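Local coordinates for protein 6-phosphogluconate dehydrogenase (Pseudomonas syringae, PDB 5U5G) that probably catalyses the NADP(H)-dependent reduction of (2-oxopropyl)phosphonate to the corresponding hydroxypropylphosphonate, a late step in fosfomycin biosynthesis, at residues P122-V127 / R171-N176. Residues are numbered along the deposited sequence; the frame is centred on the assembly and turned at random.
Sequences PVSGGV and RLKILN. With 7VD ((2-oxopropyl)phosphonic acid), chain F; NAP (NADP nicotinamide-adenine-dinucleotide phosphate), chain E.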
ATOM      1  N   PRO A 122     -11.232 -16.401   6.616  1.00 22.17           N
ATOM      2  CA  PRO A 122     -10.740 -15.097   7.086  1.00 21.68           C
ATOM      3  C   PRO A 122     -11.076 -14.018   6.064  1.00 23.28           C
ATOM      4  O   PRO A 122     -11.249 -14.298   4.874  1.00 21.08           O
ATOM      5  CB  PRO A 122      -9.226 -15.304   7.228  1.00 20.84           C
ATOM      6  CG  PRO A 122      -8.897 -16.476   6.313  1.00 20.83           C
ATOM      7  CD  PRO A 122     -10.129 -17.360   6.375  1.00 20.40           C
ATOM      8  N   VAL A 123     -11.214 -12.778   6.543  1.00 19.46           N
ATOM      9  CA  VAL A 123     -11.682 -11.679   5.707  1.00 19.97           C
ATOM     10  C   VAL A 123     -10.770 -10.469   5.860  1.00 19.34           C
ATOM     11  O   VAL A 123      -9.986 -10.364   6.803  1.00 19.97           O
ATOM     12  CB  VAL A 123     -13.137 -11.286   6.036  1.00 23.00           C
ATOM     13  CG1 VAL A 123     -14.091 -12.444   5.730  1.00 22.24           C
ATOM     14  CG2 VAL A 123     -13.248 -10.848   7.496  1.00 20.44           C
ATOM     15  N   SER A 124     -10.889  -9.540   4.911  1.00 18.74           N
ATOM     16  CA  SER A 124     -10.134  -8.297   4.970  1.00 20.57           C
ATOM     17  C   SER A 124     -10.980  -7.172   4.390  1.00 20.30           C
ATOM     18  O   SER A 124     -11.732  -7.372   3.432  1.00 22.24           O
ATOM     19  CB  SER A 124      -8.807  -8.418   4.214  1.00 20.79           C
ATOM     20  OG  SER A 124      -8.005  -7.274   4.394  1.00 18.28           O
ATOM     21  N   GLY A 125     -10.845  -5.986   4.975  1.00 22.35           N
ATOM     22  CA  GLY A 125     -11.617  -4.847   4.513  1.00 22.37           C
ATOM     23  C   GLY A 125     -12.143  -4.011   5.658  1.00 20.10           C
ATOM     24  O   GLY A 125     -12.702  -2.938   5.437  1.00 23.26           O
ATOM     25  N   GLY A 126     -11.962  -4.491   6.886  1.00 20.23           N
ATOM     26  CA  GLY A 126     -12.346  -3.744   8.072  1.00 22.60           C
ATOM     27  C   GLY A 126     -13.856  -3.585   8.236  1.00 21.64           C
ATOM     28  O   GLY A 126     -14.664  -4.035   7.424  1.00 21.18           O
ATOM     29  N   VAL A 127     -14.225  -2.943   9.352  1.00 21.43           N
ATOM     30  CA  VAL A 127     -15.627  -2.622   9.633  1.00 19.96           C
ATOM     31  C   VAL A 127     -16.253  -1.879   8.457  1.00 21.84           C
ATOM     32  O   VAL A 127     -17.389  -2.161   8.054  1.00 23.66           O
ATOM     33  CB  VAL A 127     -15.725  -1.804  10.939  1.00 20.46           C
ATOM     34  CG1 VAL A 127     -17.080  -1.107  11.064  1.00 23.03           C
ATOM     35  CG2 VAL A 127     -15.466  -2.694  12.158  1.00 24.55           C
ATOM     36  N   ARG A 171      -2.972 -19.046   6.322  1.00 20.40           N
ATOM     37  CA  ARG A 171      -1.596 -18.725   5.953  1.00 18.87           C
ATOM     38  C   ARG A 171      -1.543 -17.430   5.157  1.00 18.05           C
ATOM     39  O   ARG A 171      -0.731 -16.544   5.445  1.00 19.54           O
ATOM     40  CB  ARG A 171      -0.980 -19.876   5.153  1.00 21.06           C
ATOM     41  CG  ARG A 171      -0.749 -21.122   5.988  1.00 23.48           C
ATOM     42  CD  ARG A 171      -0.208 -22.314   5.191  1.00 28.52           C
ATOM     43  NE  ARG A 171      -0.028 -23.435   6.114  1.00 34.42           N
ATOM     44  CZ  ARG A 171      -0.827 -24.498   6.196  1.00 35.95           C
ATOM     45  NH1 ARG A 171      -1.857 -24.650   5.370  1.00 35.91           N
ATOM     46  NH2 ARG A 171      -0.574 -25.433   7.096  1.00 41.37           N
ATOM     47  N   LEU A 172      -2.425 -17.301   4.160  1.00 18.79           N
ATOM     48  CA  LEU A 172      -2.454 -16.114   3.311  1.00 17.76           C
ATOM     49  C   LEU A 172      -2.911 -14.873   4.078  1.00 19.22           C
ATOM     50  O   LEU A 172      -2.370 -13.773   3.881  1.00 15.59           O
ATOM     51  CB  LEU A 172      -3.366 -16.382   2.117  1.00 17.87           C
ATOM     52  CG  LEU A 172      -2.763 -17.383   1.127  1.00 20.78           C
ATOM     53  CD1 LEU A 172      -3.854 -17.994   0.266  1.00 17.33           C
ATOM     54  CD2 LEU A 172      -1.715 -16.671   0.276  1.00 17.49           C
ATOM     55  N   LYS A 173      -3.918 -15.025   4.939  1.00 17.38           N
ATOM     56  CA  LYS A 173      -4.421 -13.894   5.709  1.00 18.22           C
ATOM     57  C   LYS A 173      -3.343 -13.327   6.623  1.00 18.36           C
ATOM     58  O   LYS A 173      -3.160 -12.105   6.692  1.00 17.75           O
ATOM     59  CB  LYS A 173      -5.653 -14.326   6.527  1.00 19.99           C
ATOM     60  CG  LYS A 173      -6.086 -13.327   7.635  1.00 16.56           C
ATOM     61  CD  LYS A 173      -6.712 -12.044   7.039  1.00 18.14           C
ATOM     62  CE  LYS A 173      -7.142 -11.054   8.166  1.00 17.56           C
ATOM     63  NZ  LYS A 173      -7.442  -9.684   7.629  1.00 20.75           N
ATOM     64  N   ILE A 174      -2.599 -14.206   7.311  1.00 15.99           N
ATOM     65  CA  ILE A 174      -1.575 -13.760   8.258  1.00 17.55           C
ATOM     66  C   ILE A 174      -0.467 -12.992   7.533  1.00 17.70           C
ATOM     67  O   ILE A 174       0.020 -11.959   8.012  1.00 19.69           O
ATOM     68  CB  ILE A 174      -1.019 -14.976   9.026  1.00 18.60           C
ATOM     69  CG1 ILE A 174      -2.095 -15.592   9.934  1.00 20.81           C
ATOM     70  CG2 ILE A 174       0.216 -14.599   9.835  1.00 17.39           C
ATOM     71  CD1 ILE A 174      -1.741 -16.994  10.421  1.00 18.97           C
ATOM     72  N   LEU A 175      -0.049 -13.489   6.375  1.00 16.74           N
ATOM     73  CA  LEU A 175       0.927 -12.780   5.551  1.00 20.27           C
ATOM     74  C   LEU A 175       0.363 -11.457   5.022  1.00 19.59           C
ATOM     75  O   LEU A 175       1.075 -10.444   4.971  1.00 20.39           O
ATOM     76  CB  LEU A 175       1.348 -13.686   4.399  1.00 18.14           C
ATOM     77  CG  LEU A 175       2.744 -14.307   4.310  1.00 30.22           C
ATOM     78  CD1 LEU A 175       3.551 -14.270   5.585  1.00 23.58           C
ATOM     79  CD2 LEU A 175       2.630 -15.719   3.780  1.00 20.14           C
ATOM     80  N   ASN A 176      -0.906 -11.455   4.600  1.00 17.53           N
ATOM     81  CA  ASN A 176      -1.555 -10.208   4.211  1.00 19.89           C
ATOM     82  C   ASN A 176      -1.456  -9.169   5.322  1.00 20.08           C
ATOM     83  O   ASN A 176      -1.113  -8.001   5.075  1.00 16.74           O
ATOM     84  CB  ASN A 176      -3.018 -10.469   3.860  1.00 19.19           C
ATOM     85  CG  ASN A 176      -3.791  -9.194   3.650  1.00 20.02           C
ATOM     86  OD1 ASN A 176      -3.765  -8.626   2.555  1.00 20.13           O
ATOM     87  ND2 ASN A 176      -4.489  -8.730   4.696  1.00 18.54           N
TER
HETATM   88  P1  7VD F 302      -8.232  -5.792   7.791  1.00 22.86           P
HETATM   89  C1  7VD F 302      -8.078  -5.780   9.599  1.00 25.91           C
HETATM   90  O2  7VD F 302      -7.458  -6.895   7.107  1.00 21.90           O
HETATM   91  O3  7VD F 302      -9.676  -5.828   7.350  1.00 20.55           O
HETATM   92  O4  7VD F 302      -7.626  -4.447   7.473  1.00 26.38           O
HETATM   93  C6  7VD F 302      -7.424  -6.984  10.227  1.00 28.38           C
HETATM   94  O7  7VD F 302      -7.592  -8.115   9.770  1.00 26.91           O
HETATM   95  C8  7VD F 302      -6.564  -6.707  11.430  1.00 29.09           C
HETATM   96  PA  NAP E 301     -13.154  -7.568  19.029  1.00 21.92           P
HETATM   97  O1A NAP E 301     -12.099  -7.506  20.071  1.00 21.47           O
HETATM   98  O2A NAP E 301     -13.870  -6.321  18.573  1.00 22.98           O
HETATM   99  O5B NAP E 301     -14.304  -8.686  19.461  1.00 26.10           O
HETATM  100  C5B NAP E 301     -13.628  -9.870  19.810  1.00 21.06           C
HETATM  101  C4B NAP E 301     -14.699 -10.980  19.885  1.00 23.90           C
HETATM  102  O4B NAP E 301     -14.146 -12.202  20.371  1.00 21.02           O
HETATM  103  C3B NAP E 301     -15.860 -10.521  20.838  1.00 22.98           C
HETATM  104  O3B NAP E 301     -17.063 -11.055  20.377  1.00 25.37           O
HETATM  105  C2B NAP E 301     -15.468 -11.255  22.135  1.00 23.98           C
HETATM  106  O2B NAP E 301     -16.490 -11.571  22.947  1.00 19.87           O
HETATM  107  C1B NAP E 301     -14.929 -12.591  21.485  1.00 21.23           C
HETATM  108  N9A NAP E 301     -14.108 -13.283  22.460  1.00 21.84           N
HETATM  109  C8A NAP E 301     -12.763 -13.056  22.815  1.00 23.29           C
HETATM  110  N7A NAP E 301     -12.328 -13.883  23.804  1.00 22.40           N
HETATM  111  C5A NAP E 301     -13.455 -14.664  24.098  1.00 21.52           C
HETATM  112  C6A NAP E 301     -13.674 -15.698  25.025  1.00 24.38           C
HETATM  113  N6A NAP E 301     -12.668 -16.124  25.857  1.00 24.03           N
HETATM  114  N1A NAP E 301     -14.881 -16.310  25.131  1.00 25.97           N
HETATM  115  C2A NAP E 301     -15.854 -15.854  24.282  1.00 21.60           C
HETATM  116  N3A NAP E 301     -15.798 -14.893  23.349  1.00 22.32           N
HETATM  117  C4A NAP E 301     -14.567 -14.301  23.274  1.00 22.05           C
HETATM  118  O3  NAP E 301     -12.247  -8.208  17.817  1.00 24.01           O
HETATM  119  PN  NAP E 301     -12.727  -7.816  16.341  1.00 20.74           P
HETATM  120  O1N NAP E 301     -14.171  -8.031  16.114  1.00 23.16           O
HETATM  121  O2N NAP E 301     -11.955  -6.658  15.749  1.00 18.50           O
HETATM  122  O5D NAP E 301     -12.004  -9.105  15.414  1.00 23.44           O
HETATM  123  C5D NAP E 301     -12.716 -10.258  15.501  1.00 21.02           C
HETATM  124  C4D NAP E 301     -12.103 -11.220  14.500  1.00 23.07           C
HETATM  125  O4D NAP E 301     -12.160 -10.647  13.168  1.00 24.57           O
HETATM  126  C3D NAP E 301     -10.567 -11.421  14.841  1.00 21.37           C
HETATM  127  O3D NAP E 301     -10.223 -12.751  14.575  1.00 22.13           O
HETATM  128  C2D NAP E 301      -9.877 -10.478  13.880  1.00 21.09           C
HETATM  129  O2D NAP E 301      -8.594 -10.905  13.503  1.00 24.18           O
HETATM  130  C1D NAP E 301     -10.836 -10.596  12.651  1.00 23.85           C
HETATM  131  N1N NAP E 301     -10.748  -9.430  11.795  1.00 24.78           N
HETATM  132  C2N NAP E 301     -10.974  -8.118  12.289  1.00 24.72           C
HETATM  133  C3N NAP E 301     -10.955  -7.062  11.402  1.00 25.22           C
HETATM  134  C7N NAP E 301     -11.216  -5.697  11.869  1.00 25.77           C
HETATM  135  O7N NAP E 301     -11.252  -4.730  11.107  1.00 26.45           O
HETATM  136  N7N NAP E 301     -11.488  -5.470  13.206  1.00 25.78           N
HETATM  137  C4N NAP E 301     -10.736  -7.263   9.926  1.00 24.89           C
HETATM  138  C5N NAP E 301     -10.494  -8.654   9.540  1.00 21.95           C
HETATM  139  C6N NAP E 301     -10.489  -9.644  10.432  1.00 22.90           C
HETATM  140  P2B NAP E 301     -16.995 -10.237  24.121  1.00 21.74           P
HETATM  141  O1X NAP E 301     -17.710  -9.348  23.152  1.00 20.99           O
HETATM  142  O2X NAP E 301     -17.860 -11.001  25.127  1.00 20.24           O
HETATM  143  O3X NAP E 301     -15.631  -9.793  24.591  1.00 22.37           O
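Lys173 NZ has three hydrogen-bond partners. It donates to Val123 O at 2.8 Å, to the ketone oxygen O7 of the bound (2-oxopropyl)phosphonic acid (7VD) at 2.7 Å, and to Asn177 OD1, one helical turn further on. NZ stands 22° out of the Val123 carbonyl plane, with a C=O...N angle of 147°. The lysine chain leaves with CG anti to its backbone N (chi1 166°), bends at chi2 and then runs extended to the ketone. Pro122 packs against the base of the chain, its CB 3.7 Å from Lys173 CG, and the two side chains pass in opposite directions. The three hydrogen bonds of NZ hold it at the ketone of 7VD, the probable substrate. The nicotinamide lies close by, with NAP C5N 3.3 Å from Val123 O. At the phosphonate, Ser124 OG donates to 7VD O2 at 2.8 Å. Gly125 N donates to 7VD O3 at 2.7 Å, and Gly126 N adds a weak bond to the same oxygen. Asn176 turns its OD1 to Gly213 N of the second subunit. The contact thus joins the end of strand 117-124, next to strand 135-139, to the long helix 168-196, with Arg212 of the second subunit also hydrogen-bonded to 7VD.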